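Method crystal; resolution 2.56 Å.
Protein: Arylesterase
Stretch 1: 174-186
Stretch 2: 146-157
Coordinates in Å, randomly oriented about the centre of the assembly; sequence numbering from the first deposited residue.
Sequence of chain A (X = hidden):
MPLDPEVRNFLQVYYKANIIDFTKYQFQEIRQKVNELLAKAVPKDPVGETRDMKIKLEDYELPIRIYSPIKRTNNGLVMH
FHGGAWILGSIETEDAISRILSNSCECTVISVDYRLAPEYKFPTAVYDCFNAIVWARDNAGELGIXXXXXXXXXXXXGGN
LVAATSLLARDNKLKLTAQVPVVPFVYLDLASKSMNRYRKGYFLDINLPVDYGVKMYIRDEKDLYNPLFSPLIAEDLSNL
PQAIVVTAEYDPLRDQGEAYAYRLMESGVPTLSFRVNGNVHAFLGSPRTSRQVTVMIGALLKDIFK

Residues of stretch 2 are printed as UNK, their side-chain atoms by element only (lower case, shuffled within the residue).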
# COMPACT_ATOMS: atom_id res chain seq x y z
N LEU A 174 -2.27 -36.72 10.66
CA LEU A 174 -2.64 -37.11 9.31
C LEU A 174 -1.79 -36.27 8.34
O LEU A 174 -1.81 -35.04 8.39
CB LEU A 174 -4.14 -36.88 9.09
CG LEU A 174 -4.76 -37.33 7.76
CD1 LEU A 174 -6.24 -37.68 7.94
CD2 LEU A 174 -4.66 -36.30 6.64
N LYS A 175 -1.05 -36.93 7.47
CA LYS A 175 -0.17 -36.21 6.55
C LYS A 175 -0.91 -35.78 5.30
O LYS A 175 -1.63 -36.56 4.68
CB LYS A 175 1.05 -37.05 6.16
CG LYS A 175 2.12 -36.21 5.47
CD LYS A 175 2.82 -36.96 4.34
CE LYS A 175 3.60 -35.98 3.47
NZ LYS A 175 4.16 -36.62 2.26
N LEU A 176 -0.72 -34.52 4.94
CA LEU A 176 -1.19 -33.97 3.68
C LEU A 176 0.03 -33.47 2.98
O LEU A 176 0.89 -32.90 3.59
CB LEU A 176 -2.15 -32.79 3.92
CG LEU A 176 -3.44 -33.17 4.63
CD1 LEU A 176 -4.24 -31.95 5.02
CD2 LEU A 176 -4.29 -34.07 3.77
N THR A 177 0.09 -33.69 1.68
CA THR A 177 1.27 -33.28 0.93
C THR A 177 1.26 -31.79 0.63
O THR A 177 2.32 -31.18 0.53
CB THR A 177 1.48 -34.13 -0.35
OG1 THR A 177 2.71 -33.77 -0.97
CG2 THR A 177 0.37 -33.92 -1.34
N ALA A 178 0.07 -31.22 0.48
CA ALA A 178 -0.07 -29.81 0.11
C ALA A 178 -1.43 -29.23 0.50
O ALA A 178 -2.38 -29.94 0.75
CB ALA A 178 0.14 -29.64 -1.37
N GLN A 179 -1.48 -27.89 0.56
CA GLN A 179 -2.73 -27.16 0.80
C GLN A 179 -2.79 -25.95 -0.12
O GLN A 179 -1.80 -25.23 -0.29
CB GLN A 179 -2.81 -26.70 2.27
CG GLN A 179 -1.64 -25.83 2.71
CD GLN A 179 -1.90 -25.24 4.08
OE1 GLN A 179 -3.04 -24.82 4.39
NE2 GLN A 179 -0.85 -25.21 4.94
N VAL A 180 -3.96 -25.73 -0.71
CA VAL A 180 -4.14 -24.65 -1.64
C VAL A 180 -5.37 -23.81 -1.30
O VAL A 180 -6.41 -23.96 -1.93
CB VAL A 180 -4.23 -25.17 -3.08
CG1 VAL A 180 -4.20 -24.03 -4.09
CG2 VAL A 180 -3.05 -26.10 -3.36
N PRO A 181 -5.23 -22.90 -0.31
CA PRO A 181 -6.30 -21.95 -0.05
C PRO A 181 -6.26 -20.80 -1.04
O PRO A 181 -5.28 -20.05 -1.11
CB PRO A 181 -6.00 -21.47 1.38
CG PRO A 181 -4.55 -21.70 1.57
CD PRO A 181 -4.10 -22.75 0.62
N VAL A 182 -7.34 -20.67 -1.80
CA VAL A 182 -7.48 -19.59 -2.75
C VAL A 182 -8.44 -18.56 -2.15
O VAL A 182 -9.53 -18.89 -1.66
CB VAL A 182 -8.04 -20.13 -4.05
CG1 VAL A 182 -8.29 -19.00 -5.06
CG2 VAL A 182 -7.10 -21.17 -4.62
N VAL A 183 -8.04 -17.30 -2.20
CA VAL A 183 -8.77 -16.21 -1.57
C VAL A 183 -9.46 -16.59 -0.24
O VAL A 183 -10.59 -16.22 -0.01
CB VAL A 183 -9.74 -15.55 -2.57
CG1 VAL A 183 -8.93 -14.94 -3.74
CG2 VAL A 183 -10.81 -16.55 -3.07
N PRO A 184 -8.72 -17.20 0.67
CA PRO A 184 -9.30 -17.65 1.91
C PRO A 184 -9.74 -16.59 2.92
O PRO A 184 -9.16 -15.49 3.00
CB PRO A 184 -8.12 -18.42 2.56
CG PRO A 184 -6.92 -17.66 2.13
CD PRO A 184 -7.23 -17.21 0.73
N PHE A 185 -10.73 -16.96 3.73
CA PHE A 185 -11.01 -16.30 5.01
C PHE A 185 -10.23 -17.01 6.11
O PHE A 185 -10.39 -18.21 6.32
CB PHE A 185 -12.51 -16.35 5.31
CG PHE A 185 -12.89 -15.76 6.64
CD1 PHE A 185 -12.74 -16.50 7.82
CD2 PHE A 185 -13.38 -14.47 6.73
CE1 PHE A 185 -13.11 -15.95 9.06
CE2 PHE A 185 -13.72 -13.93 7.97
CZ PHE A 185 -13.58 -14.68 9.12
N VAL A 186 -9.40 -16.26 6.84
CA VAL A 186 -8.58 -16.83 7.93
C VAL A 186 -8.66 -16.07 9.25
O VAL A 186 -8.08 -16.51 10.24
CB VAL A 186 -7.10 -16.90 7.53
CG1 VAL A 186 -6.91 -17.92 6.43
CG2 VAL A 186 -6.53 -15.55 7.09
N UNK A 146 -2.04 -42.71 -3.82
CA UNK A 146 -1.02 -42.80 -2.78
C UNK A 146 -1.50 -42.05 -1.54
O UNK A 146 -1.94 -40.92 -1.62
c UNK A 146 0.30 -42.23 -3.32
c UNK A 146 1.48 -42.34 -2.30
o UNK A 146 1.28 -42.72 -1.13
o UNK A 146 2.64 -42.02 -2.70
N UNK A 147 -1.44 -42.70 -0.38
CA UNK A 147 -1.78 -42.07 0.88
C UNK A 147 -0.92 -40.85 1.22
O UNK A 147 -1.39 -39.95 1.91
n UNK A 147 -3.36 -47.19 4.26
c UNK A 147 -3.69 -46.13 3.26
c UNK A 147 -2.85 -44.07 2.07
c UNK A 147 -2.63 -45.05 3.23
c UNK A 147 -1.71 -43.07 2.02
N UNK A 148 0.33 -40.80 0.77
CA UNK A 148 1.17 -39.62 1.08
C UNK A 148 1.13 -38.55 -0.03
O UNK A 148 1.97 -37.62 -0.03
o UNK A 148 3.71 -41.92 0.53
c UNK A 148 2.61 -40.02 1.47
o UNK A 148 3.62 -40.08 -0.70
c UNK A 148 3.36 -40.73 0.35
N UNK A 149 0.17 -38.67 -0.96
CA UNK A 149 -0.02 -37.66 -2.01
C UNK A 149 -1.44 -37.08 -2.02
O UNK A 149 -2.03 -36.88 -3.06
n UNK A 149 4.27 -38.65 -5.16
c UNK A 149 3.27 -39.70 -5.34
c UNK A 149 1.90 -39.18 -5.00
c UNK A 149 0.31 -38.23 -3.38
c UNK A 149 1.74 -38.61 -3.59
N UNK A 150 -1.95 -36.76 -0.84
CA UNK A 150 -3.25 -36.14 -0.67
C UNK A 150 -3.11 -34.63 -0.44
O UNK A 150 -2.48 -34.20 0.54
c UNK A 150 -4.03 -36.78 0.50
c UNK A 150 -4.13 -38.30 0.27
c UNK A 150 -4.86 -39.06 1.38
c UNK A 150 -5.40 -36.13 0.64
N UNK A 151 -3.70 -33.82 -1.33
CA UNK A 151 -3.68 -32.37 -1.17
C UNK A 151 -5.10 -31.83 -0.97
O UNK A 151 -6.09 -32.48 -1.37
c UNK A 151 -3.09 -31.73 -2.41
N UNK A 152 -5.21 -30.63 -0.38
CA UNK A 152 -6.46 -29.95 -0.24
C UNK A 152 -6.51 -28.64 -1.03
O UNK A 152 -5.51 -27.97 -1.21
c UNK A 152 -7.06 -31.00 1.98
c UNK A 152 -6.77 -29.68 1.23
o UNK A 152 -5.70 -28.96 1.84
N UNK A 153 -7.71 -28.29 -1.51
CA UNK A 153 -7.92 -27.11 -2.35
C UNK A 153 -9.28 -26.50 -2.02
O UNK A 153 -10.23 -27.22 -1.71
c UNK A 153 -9.90 -25.32 -6.07
c UNK A 153 -9.53 -26.30 -5.16
c UNK A 153 -8.93 -24.50 -6.62
c UNK A 153 -7.22 -25.64 -5.34
c UNK A 153 -8.20 -26.46 -4.77
c UNK A 153 -7.83 -27.53 -3.80
c UNK A 153 -7.58 -24.64 -6.25
N UNK A 154 -9.38 -25.18 -2.04
CA UNK A 154 -10.59 -24.53 -1.63
C UNK A 154 -10.57 -23.05 -1.90
O UNK A 154 -9.54 -22.43 -1.84
N UNK A 155 -11.76 -22.50 -2.23
CA UNK A 155 -11.93 -21.09 -2.58
C UNK A 155 -12.79 -20.38 -1.54
O UNK A 155 -13.84 -20.84 -1.20
c UNK A 155 -11.59 -21.59 -5.03
c UNK A 155 -12.85 -19.49 -4.34
c UNK A 155 -12.20 -21.84 -6.39
c UNK A 155 -12.54 -20.94 -3.99
N UNK A 156 -12.30 -19.27 -1.01
CA UNK A 156 -13.08 -18.40 -0.11
C UNK A 156 -13.39 -19.05 1.28
O UNK A 156 -12.52 -19.22 2.10
c UNK A 156 -14.33 -17.92 -0.85
o UNK A 156 -15.09 -17.07 -0.03
N UNK A 157 -14.62 -19.42 1.56
CA UNK A 157 -14.94 -20.27 2.71
C UNK A 157 -14.26 -21.61 2.54
O UNK A 157 -13.94 -22.27 3.52
c UNK A 157 -16.46 -20.46 2.84

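Position 146 has four side-chain atoms: two carbons, the second carrying two oxygens. It touches nothing on stretch 1. This is Asp-146, which opens a type I turn ending at position 149.

Position 147 has four carbons in a row ending in nitrogen. The chain leads away from stretch 1. It is Lys-147.

Position 148 repeats the pattern of two carbons with two oxygens on the second. Its CB lies 3.8 Å from Lys-175 NZ. This is Asp-148. Asp-148 N donates to Asp-146 OD1 at 2.9 Å. Lys-175 NZ makes a weak hydrogen bond to Asp-148 O at 3.3 Å.

Position 149 again has four carbons in a row and a terminal nitrogen. CA-to-CB points away from stretch 1. It is Lys-149. Lys-149 N bonds Asp-146 O at 3.2 Å, and its NZ is bonded elsewhere in the structure.

Position 150 has four carbons, forked at the first, with one arm two carbons long. One carbon meets Leu-176. That is Ile-150. Ile-150 CG2 is 3.9 Å from Leu-176 CD2.

Position 151 has one carbon, CB, 4.0 Å from Ala-178 CB. It is Ala-151.

Position 152 has one carbon carrying an oxygen and a carbon. They touch Gln-179 and Leu-176. This is Thr-152. Thr-152 OG1 lies 3.7 Å from Gln-179 CB, and Thr-152 CG2 4.3 Å from Leu-176 CD1.

Position 153 has one carbon and a six-carbon ring without a hydroxyl. It packs on Val-180 and Val-182. It is Phe-153. Phe-153 CD2 is 3.6 Å from Val-180 CG1, and Phe-153 CE2 is 3.9 Å from Val-182 CG2.

Position 154 has no side-chain atoms and pairs with Pro-181. It is Gly-154.

Position 155 has four carbons, forked at the first, with one longer arm. They touch Val-182 and Val-183. It is Ile-155. Ile-155 CG1 lies 4.0 Å from Val-182 CB, and Ile-155 CG2 3.8 Å from Val-183 CG2.

Position 156 has one carbon and one oxygen. Its CB lies 4.4 Å from Val-183 CG2. It is Ser-156, just before a helix. Its OG bonds elsewhere in the structure.

Position 157 has a single carbon pointing away from stretch 1. It is Ala-157, in the helix.

The strands run parallel. Backbone hydrogen bonds alternate between them: Thr-152 N to Ala-178 O (3.1 Å), Val-180 N to Thr-152 O (2.8 Å), Gly-154 N to Val-180 O (3.2 Å), Val-182 N to Gly-154 O (2.8 Å) and Ser-156 N to Val-182 O (2.9 Å). Phe-153, Ile-155, Val-180 and Val-182 share one face, where apolar packing reinforces the ladder.

Stretch 2 (146-157) DKDKIATFGISA
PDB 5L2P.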